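Local coordinates for protein phosphoglycerate kinase (Coxiella burnetii, PDB 4NG4) that catalyses the reversible transfer of a phosphate between ATP and 3-phosphoglycerate, an ATP-yielding step of glycolysis, working as a two-domain monomer, at residues P13-M17 and L397-A401; T231-A235 and L250-F256; D272-A276 and N296-F300; M314-I320 and A344-T349. All blocks are in the same frame, centred on the assembly; numbering follows the deposited sequence.

Interaction 1: residues P13-M17 and L397-A401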
# COMPACT_ATOMS: atom_id res chain seq x y z
N PRO A 13 19.41 -6.84 1.85
CA PRO A 13 18.51 -7.99 1.82
C PRO A 13 18.59 -8.75 0.50
O PRO A 13 18.68 -9.98 0.51
CB PRO A 13 17.11 -7.37 2.01
CG PRO A 13 17.30 -5.87 1.97
CD PRO A 13 18.71 -5.57 1.60
N PHE A 14 18.55 -8.02 -0.62
CA PHE A 14 18.59 -8.62 -1.96
C PHE A 14 19.36 -7.76 -2.96
O PHE A 14 19.76 -6.63 -2.64
CB PHE A 14 17.16 -8.87 -2.47
CG PHE A 14 16.24 -7.71 -2.28
CD1 PHE A 14 16.39 -6.56 -3.04
CD2 PHE A 14 15.21 -7.77 -1.36
CE1 PHE A 14 15.53 -5.48 -2.88
CE2 PHE A 14 14.34 -6.70 -1.19
CZ PHE A 14 14.50 -5.55 -1.95
N LEU A 15 19.56 -8.29 -4.16
CA LEU A 15 20.29 -7.59 -5.23
C LEU A 15 19.49 -6.45 -5.85
O LEU A 15 18.26 -6.48 -5.89
CB LEU A 15 20.70 -8.56 -6.34
CG LEU A 15 21.73 -9.62 -5.98
CD1 LEU A 15 21.87 -10.64 -7.10
CD2 LEU A 15 23.05 -8.98 -5.66
N SER A 16 20.22 -5.46 -6.36
CA SER A 16 19.65 -4.25 -6.93
C SER A 16 20.12 -4.03 -8.37
O SER A 16 21.20 -4.50 -8.76
CB SER A 16 20.03 -3.05 -6.07
OG SER A 16 19.68 -1.84 -6.72
N MET A 17 19.31 -3.31 -9.14
CA MET A 17 19.65 -2.95 -10.53
C MET A 17 20.87 -2.01 -10.59
O MET A 17 21.66 -2.08 -11.53
CB MET A 17 18.42 -2.30 -11.19
CG MET A 17 18.62 -1.83 -12.62
SD MET A 17 17.08 -1.66 -13.54
CE MET A 17 17.45 -0.20 -14.51
N LEU A 397 13.97 -12.49 -4.48
CA LEU A 397 15.02 -11.52 -4.82
C LEU A 397 16.22 -11.62 -3.87
O LEU A 397 17.37 -11.42 -4.29
CB LEU A 397 14.47 -10.09 -4.84
CG LEU A 397 13.59 -9.74 -6.04
CD1 LEU A 397 13.11 -8.30 -5.93
CD2 LEU A 397 14.32 -9.96 -7.36
N THR A 398 15.95 -11.92 -2.60
CA THR A 398 17.01 -12.15 -1.61
C THR A 398 17.67 -13.53 -1.78
O THR A 398 18.89 -13.64 -1.82
CB THR A 398 16.48 -12.03 -0.18
OG1 THR A 398 15.46 -13.01 0.03
CG2 THR A 398 15.91 -10.64 0.09
N GLN A 399 16.84 -14.56 -1.89
CA GLN A 399 17.32 -15.92 -2.16
C GLN A 399 18.37 -15.97 -3.29
O GLN A 399 19.28 -16.78 -3.25
CB GLN A 399 16.17 -16.84 -2.58
CG GLN A 399 15.29 -17.34 -1.45
CD GLN A 399 14.10 -18.15 -1.97
OE1 GLN A 399 14.15 -18.73 -3.05
NE2 GLN A 399 13.01 -18.18 -1.20
N ARG A 400 18.19 -15.12 -4.29
CA ARG A 400 19.11 -15.04 -5.43
C ARG A 400 20.34 -14.18 -5.12
O ARG A 400 21.44 -14.48 -5.59
CB ARG A 400 18.37 -14.50 -6.66
CG ARG A 400 17.22 -15.40 -7.15
CD ARG A 400 17.70 -16.78 -7.60
NE ARG A 400 18.85 -16.68 -8.48
CZ ARG A 400 18.81 -16.27 -9.74
NH1 ARG A 400 17.66 -15.94 -10.32
NH2 ARG A 400 19.93 -16.20 -10.44
N ALA A 401 20.15 -13.12 -4.33
CA ALA A 401 21.26 -12.29 -3.85
C ALA A 401 22.28 -13.15 -3.12
O ALA A 401 23.50 -13.07 -3.38
CB ALA A 401 20.75 -11.19 -2.93
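F14 takes the p rotamer (chi1 47°); its CB sits against the last turn of the C-terminal helix while the far end of the ring leads away from it. F14 CB lies 3.8 Å from L397 CB, and the methyl CG2 of T398 meets the edge of the ring, close to its plane, with F14 CD2 3.3 Å from T398 CG2. T398 is also p, so its OG1 turns back to bond the carbonyl of K395 while the methyl faces F14. L15 is mt (chi1 -67°, chi2 171°); its CG comes to 3.6 Å from A401 CB, and the small alanine lets the extended segment run close by, with L15 N 3.4 Å from A401 CB. The F14 and T398 CA atoms are just 3.9 Å apart. Side-chain contacts are apolar, although F14 CB also packs 3.1 Å from L397 O, and the segments share no hydrogen bond. R400, m at chi1 to chi3, carries its guanidinium away from 13-17 to the carbonyls of A169 and K170. The contact brings the first and last modelled parts of the chain together; in this family the C-terminal end packs back on the N-terminal domain. Strand 171-174 lies against both partners: L15 and M17 bond to the backbone of A174, which F14 and L397 also touch, while F14 reaches L178 of helix 176-190.

Interaction 2: residues T231-A235 and L250-F256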
# COMPACT_ATOMS: atom_id res chain seq x y z
N THR A 231 -14.97 -0.91 18.23
CA THR A 231 -14.88 -2.29 18.73
C THR A 231 -14.10 -2.35 20.04
O THR A 231 -14.51 -3.04 20.96
CB THR A 231 -14.21 -3.27 17.70
OG1 THR A 231 -14.91 -3.24 16.45
CG2 THR A 231 -14.22 -4.69 18.22
N PHE A 232 -13.00 -1.62 20.13
CA PHE A 232 -12.16 -1.66 21.33
C PHE A 232 -12.87 -1.06 22.55
O PHE A 232 -12.85 -1.64 23.65
CB PHE A 232 -10.82 -0.96 21.09
CG PHE A 232 -9.77 -1.84 20.46
CD1 PHE A 232 -8.95 -2.60 21.26
CD2 PHE A 232 -9.61 -1.88 19.10
CE1 PHE A 232 -7.98 -3.41 20.71
CE2 PHE A 232 -8.66 -2.68 18.54
CZ PHE A 232 -7.83 -3.45 19.34
N LEU A 233 -13.49 0.09 22.34
CA LEU A 233 -14.30 0.73 23.36
C LEU A 233 -15.41 -0.19 23.91
O LEU A 233 -15.79 -0.09 25.08
CB LEU A 233 -14.92 2.01 22.77
CG LEU A 233 -14.07 3.25 22.44
CD1 LEU A 233 -14.95 4.38 21.91
CD2 LEU A 233 -13.31 3.74 23.66
N LYS A 234 -15.94 -1.08 23.07
CA LYS A 234 -17.01 -1.97 23.48
C LYS A 234 -16.45 -3.23 24.18
O LYS A 234 -17.08 -3.77 25.11
CB LYS A 234 -17.86 -2.34 22.27
CG LYS A 234 -19.03 -3.28 22.54
CD LYS A 234 -20.13 -2.98 21.58
CE LYS A 234 -21.07 -4.13 21.37
NZ LYS A 234 -22.03 -3.68 20.28
N ALA A 235 -15.27 -3.67 23.76
CA ALA A 235 -14.52 -4.70 24.49
C ALA A 235 -14.20 -4.26 25.90
O ALA A 235 -14.16 -5.08 26.79
CB ALA A 235 -13.23 -5.06 23.76
N LEU A 250 -14.73 -8.91 19.72
CA LEU A 250 -14.59 -8.26 21.03
C LEU A 250 -13.56 -8.99 21.90
O LEU A 250 -12.74 -8.36 22.55
CB LEU A 250 -15.93 -8.19 21.75
CG LEU A 250 -17.02 -7.42 20.99
CD1 LEU A 250 -18.40 -7.57 21.69
CD2 LEU A 250 -16.63 -5.95 20.77
N ASP A 251 -13.62 -10.32 21.92
CA ASP A 251 -12.61 -11.10 22.63
C ASP A 251 -11.20 -10.85 22.07
O ASP A 251 -10.23 -10.79 22.83
CB ASP A 251 -12.91 -12.60 22.56
CG ASP A 251 -14.15 -12.98 23.34
OD1 ASP A 251 -14.68 -12.13 24.08
OD2 ASP A 251 -14.57 -14.15 23.22
N ALA A 252 -11.11 -10.72 20.75
CA ALA A 252 -9.83 -10.46 20.10
C ALA A 252 -9.31 -9.09 20.52
O ALA A 252 -8.15 -8.95 20.91
CB ALA A 252 -9.96 -10.53 18.59
N ALA A 253 -10.19 -8.10 20.45
CA ALA A 253 -9.85 -6.73 20.81
C ALA A 253 -9.45 -6.62 22.28
O ALA A 253 -8.53 -5.88 22.63
CB ALA A 253 -11.01 -5.80 20.50
N GLN A 254 -10.13 -7.38 23.13
CA GLN A 254 -9.87 -7.34 24.57
C GLN A 254 -8.52 -7.93 24.87
O GLN A 254 -7.75 -7.37 25.64
CB GLN A 254 -10.96 -8.11 25.33
CG GLN A 254 -11.02 -7.76 26.83
CD GLN A 254 -11.59 -8.87 27.69
OE1 GLN A 254 -12.01 -9.92 27.20
NE2 GLN A 254 -11.59 -8.64 28.99
N GLN A 255 -8.23 -9.06 24.25
CA GLN A 255 -6.95 -9.72 24.44
C GLN A 255 -5.81 -8.90 23.86
O GLN A 255 -4.70 -8.92 24.39
CB GLN A 255 -6.97 -11.08 23.78
CG GLN A 255 -5.79 -11.95 24.14
CD GLN A 255 -5.62 -13.06 23.14
OE1 GLN A 255 -5.10 -12.85 22.03
NE2 GLN A 255 -6.06 -14.25 23.52
N PHE A 256 -6.06 -8.21 22.76
CA PHE A 256 -5.04 -7.34 22.19
C PHE A 256 -4.75 -6.16 23.13
O PHE A 256 -3.59 -5.77 23.30
CB PHE A 256 -5.46 -6.83 20.82
CG PHE A 256 -4.43 -5.96 20.18
CD1 PHE A 256 -4.37 -4.61 20.47
CD2 PHE A 256 -3.49 -6.50 19.33
CE1 PHE A 256 -3.40 -3.81 19.90
CE2 PHE A 256 -2.52 -5.71 18.78
CZ PHE A 256 -2.47 -4.36 19.06
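F232 lays one face of its ring over the methyl of A253, a CH-pi contact with A253 CB 3.9 Å from the ring centroid of F232 and 13° off the ring normal. The two helices belong to the nucleotide-binding, Rossmann-like domain of phosphoglycerate kinase; helix 227-235 follows strand 221-226 directly, and a loop leads on to helix 250-263. The short segments cross almost at right angles (-81°), with their axes 8.4 Å apart at closest approach. Small residues permit this approach: A235 CB is 4.0 Å from A253 CB, and the CA atoms of A235 and L250 are 5.0 Å apart. F256 flanks the F232 ring obliquely, the planes at 73°, and continues to L212 and L216 of helix 209-216; F232 also touches V224. Toward the solvent, the aliphatic part of K234 covers L250, while its amine bonds to N247. At that end L250 CD2 wedges against T231, 3.7 Å from T231 CG2 and 3.6 Å from T231 O.

Interaction 3: residues D272-A276 and N296-F300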
# COMPACT_ATOMS: atom_id res chain seq x y z
N ASP A 272 -13.56 11.22 24.14
CA ASP A 272 -14.72 11.97 23.64
C ASP A 272 -14.93 11.73 22.13
O ASP A 272 -13.97 11.51 21.40
CB ASP A 272 -14.63 13.47 23.98
CG ASP A 272 -13.35 14.15 23.44
OD1 ASP A 272 -12.50 13.50 22.80
OD2 ASP A 272 -13.22 15.37 23.68
N VAL A 273 -16.19 11.78 21.69
CA VAL A 273 -16.59 11.46 20.31
C VAL A 273 -17.69 12.39 19.81
O VAL A 273 -18.36 13.04 20.61
CB VAL A 273 -17.15 10.01 20.20
CG1 VAL A 273 -16.05 8.97 20.42
CG2 VAL A 273 -18.27 9.80 21.19
N ILE A 274 -17.90 12.46 18.51
CA ILE A 274 -19.07 13.20 18.02
C ILE A 274 -20.09 12.25 17.43
O ILE A 274 -19.79 11.45 16.56
CB ILE A 274 -18.73 14.31 17.03
CG1 ILE A 274 -19.98 15.12 16.69
CG2 ILE A 274 -18.18 13.74 15.76
CD1 ILE A 274 -19.70 16.61 16.47
N VAL A 275 -21.32 12.38 17.92
CA VAL A 275 -22.39 11.45 17.62
C VAL A 275 -23.55 12.17 16.97
O VAL A 275 -23.73 13.36 17.14
CB VAL A 275 -22.89 10.71 18.90
CG1 VAL A 275 -21.74 10.12 19.68
CG2 VAL A 275 -23.68 11.63 19.81
N ALA A 276 -24.32 11.41 16.21
CA ALA A 276 -25.54 11.88 15.58
C ALA A 276 -26.45 10.67 15.48
O ALA A 276 -25.98 9.54 15.63
CB ALA A 276 -25.26 12.46 14.22
N ASN A 296 -29.50 4.99 20.56
CA ASN A 296 -29.62 5.09 19.10
C ASN A 296 -28.89 6.29 18.53
O ASN A 296 -29.42 7.01 17.69
CB ASN A 296 -31.08 5.04 18.62
CG ASN A 296 -31.93 6.13 19.20
OD1 ASN A 296 -31.52 6.82 20.13
ND2 ASN A 296 -33.12 6.30 18.64
N GLU A 297 -27.66 6.46 19.01
CA GLU A 297 -26.66 7.33 18.42
C GLU A 297 -25.51 6.46 17.94
O GLU A 297 -25.41 5.30 18.33
CB GLU A 297 -26.11 8.30 19.45
CG GLU A 297 -27.12 9.21 20.05
CD GLU A 297 -26.49 10.20 21.03
OE1 GLU A 297 -26.01 9.77 22.12
OE2 GLU A 297 -26.47 11.39 20.69
N SER A 298 -24.64 7.02 17.10
CA SER A 298 -23.48 6.29 16.61
C SER A 298 -22.29 7.23 16.63
O SER A 298 -22.44 8.44 16.42
CB SER A 298 -23.71 5.79 15.18
OG SER A 298 -25.02 5.30 14.98
N ILE A 299 -21.10 6.68 16.86
CA ILE A 299 -19.87 7.47 16.85
C ILE A 299 -19.33 7.61 15.44
O ILE A 299 -19.03 6.62 14.79
CB ILE A 299 -18.80 6.82 17.73
CG1 ILE A 299 -19.30 6.75 19.19
CG2 ILE A 299 -17.50 7.62 17.65
CD1 ILE A 299 -18.36 6.00 20.14
N PHE A 300 -19.21 8.85 14.96
CA PHE A 300 -18.67 9.15 13.63
C PHE A 300 -17.32 9.88 13.63
O PHE A 300 -16.71 10.07 12.58
CB PHE A 300 -19.68 9.98 12.85
CG PHE A 300 -21.04 9.34 12.73
CD1 PHE A 300 -21.18 8.03 12.30
CD2 PHE A 300 -22.19 10.05 13.03
CE1 PHE A 300 -22.42 7.46 12.17
CE2 PHE A 300 -23.42 9.48 12.90
CZ PHE A 300 -23.54 8.18 12.47
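Two backbone hydrogen bonds join the strands: F300 N donates to I274 O at 3.1 Å, nearly straight at 168°, and S298 N to A276 O at 3.2 Å. Between them V275 and I299 form an antiparallel non-hydrogen-bonded pair, their CA atoms 4.8 Å apart, where V275 CA approaches S298 O at 3.2 Å in a CA-H...O contact. A276 and S298 make the adjoining hydrogen-bonded pair. The N-to-C directions of the short strands make 118°, well short of an exactly antiparallel 180°, consistent with a ladder of only two pairs. On the face carrying V275 and I299, V275 CG1 lies 4.2 Å from I299 CG1, and V273 CG1 reaches I299 CG2 at 3.4 Å. E297 leans over V275 and forms a salt bridge with K288 of strand 286-289. The F300 ring edge meets the A276 methyl, A276 CB 3.7 Å from F300 CE2, and F334 of the magnesium site touches both residues. Main-chain bonds fix the register while apolar side chains pack beside them, V273, V275 and I299 together and A276 with F300, consistent with this small sheet forming part of the ADP pocket, where the I299 carbonyl makes a weak hydrogen bond to the adenine amino group.

Interaction 4: residues M314-I320 and A344-T349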
# COMPACT_ATOMS: atom_id res chain seq x y z
N MET A 314 1.79 12.68 17.98
CA MET A 314 2.37 12.99 16.68
C MET A 314 3.51 14.00 16.80
O MET A 314 4.57 13.83 16.18
CB MET A 314 1.31 13.52 15.69
CG MET A 314 0.20 12.51 15.34
SD MET A 314 0.76 10.81 15.13
CE MET A 314 -0.64 9.95 15.85
N ALA A 315 3.28 15.05 17.60
CA ALA A 315 4.27 16.12 17.78
C ALA A 315 5.57 15.62 18.44
O ALA A 315 6.66 16.10 18.16
CB ALA A 315 3.65 17.25 18.59
N GLN A 316 5.42 14.62 19.31
CA GLN A 316 6.54 14.06 20.04
C GLN A 316 7.21 12.91 19.29
O GLN A 316 8.27 12.45 19.71
CB GLN A 316 6.03 13.53 21.38
CG GLN A 316 5.54 14.61 22.32
CD GLN A 316 4.84 14.06 23.54
OE1 GLN A 316 4.34 12.92 23.53
NE2 GLN A 316 4.76 14.87 24.60
N ALA A 317 6.58 12.46 18.21
CA ALA A 317 7.01 11.26 17.50
C ALA A 317 8.27 11.50 16.69
O ALA A 317 8.47 12.58 16.14
CB ALA A 317 5.91 10.77 16.58
N GLY A 318 9.12 10.47 16.66
CA GLY A 318 10.29 10.42 15.77
C GLY A 318 9.97 9.75 14.44
O GLY A 318 10.62 10.03 13.44
N THR A 319 9.00 8.83 14.46
CA THR A 319 8.52 8.15 13.25
C THR A 319 7.01 7.94 13.38
O THR A 319 6.51 7.75 14.49
CB THR A 319 9.18 6.77 13.07
OG1 THR A 319 10.61 6.90 13.13
CG2 THR A 319 8.77 6.14 11.75
N ILE A 320 6.30 7.95 12.24
CA ILE A 320 4.85 7.73 12.23
C ILE A 320 4.40 6.83 11.07
O ILE A 320 4.86 6.97 9.94
CB ILE A 320 4.09 9.06 12.16
CG1 ILE A 320 4.43 9.96 13.36
CG2 ILE A 320 2.60 8.80 12.10
CD1 ILE A 320 3.79 11.34 13.32
N ALA A 344 -1.52 17.26 12.16
CA ALA A 344 -0.52 16.97 13.19
C ALA A 344 0.69 16.20 12.62
O ALA A 344 1.83 16.53 12.93
CB ALA A 344 -1.15 16.22 14.36
N VAL A 345 0.42 15.21 11.78
CA VAL A 345 1.49 14.44 11.12
C VAL A 345 2.28 15.35 10.18
O VAL A 345 3.51 15.25 10.09
CB VAL A 345 0.93 13.24 10.33
CG1 VAL A 345 2.06 12.41 9.71
CG2 VAL A 345 0.07 12.36 11.23
N ALA A 346 1.58 16.23 9.47
CA ALA A 346 2.24 17.19 8.58
C ALA A 346 3.21 18.11 9.35
O ALA A 346 4.43 18.03 9.15
CB ALA A 346 1.20 18.01 7.81
N LYS A 347 2.66 18.95 10.24
CA LYS A 347 3.46 19.87 11.07
C LYS A 347 4.59 19.14 11.78
O LYS A 347 5.67 19.69 11.97
CB LYS A 347 2.59 20.56 12.13
CG LYS A 347 1.48 21.48 11.60
CD LYS A 347 0.56 21.95 12.74
CE LYS A 347 -0.86 22.28 12.26
NZ LYS A 347 -1.87 22.21 13.37
N SER A 348 4.33 17.88 12.15
CA SER A 348 5.30 17.09 12.88
C SER A 348 6.59 16.85 12.13
O SER A 348 6.68 16.96 10.91
CB SER A 348 4.71 15.74 13.29
OG SER A 348 5.71 14.91 13.87
N THR A 349 7.60 16.51 12.91
CA THR A 349 8.98 16.44 12.47
C THR A 349 9.41 14.99 12.28
O THR A 349 10.51 14.72 11.81
CB THR A 349 9.88 17.13 13.52
OG1 THR A 349 11.21 17.19 13.03
CG2 THR A 349 9.88 16.37 14.85
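Residues 314-320 leave helix 304-316, turn through A317 and G318 and enter strand 319-323, while 344-349 is the C-terminal end of helix 336-347 and its exit. The first turn is marked by the bond from A317 N to M314 O (3.2 Å), the second by that from S348 N to A344 O (2.9 Å). S348 is the first residue to abandon helical angles, with phi/psi of -61/160, and its CA comes to 5.1 Å from that of A315. There the t rotamer of S348 directs the hydroxyl across the gap, and S348 OG donates to M314 O at 2.8 Å, so this carbonyl serves both its own turn and the neighbouring helix end; S348 OG is also bonded to A350 N. Apolar contacts flank this bond. M314 CB packs 3.9 Å from A344 CB, M314 CG 4.1 Å from V345 CG2, and I320 CD1 4.1 Å from V345 CG1. Beyond these, M314 extends to V197 and V199 on the adjacent strand 196-202, and V345 to M372. Strands 319-323 and 351-354 are parallel neighbours, joined through I320 and Y351 and connected by helix 336-347. The arrangement is therefore a beta-alpha-beta crossover packed against the helix that precedes its first strand, as found in the parallel-sheet, Rossmann-like core of the nucleotide-binding domain.

Interaction 1 is a surface contact in the N-terminal domain, and the other three are nested within the loop it closes; its centre is about 50 Å from that of interaction 3, on the opposite side of the chain's centre. The four share no helix or strand, though strand 298-300 of interaction 3 is followed by helix 304-316 of interaction 4. Interactions 2 and 3 touch, L233 CD1 lying 4.2 Å from I299 CD1, whereas 3 and 4 are about 14 Å apart at the nearest atoms. Chemistry follows position: 1 and the partly buried 2 rest on apolar packing, the buried 3 on main-chain pairing beside ADP, and the partly buried 4 on one serine bond amid aliphatic contacts.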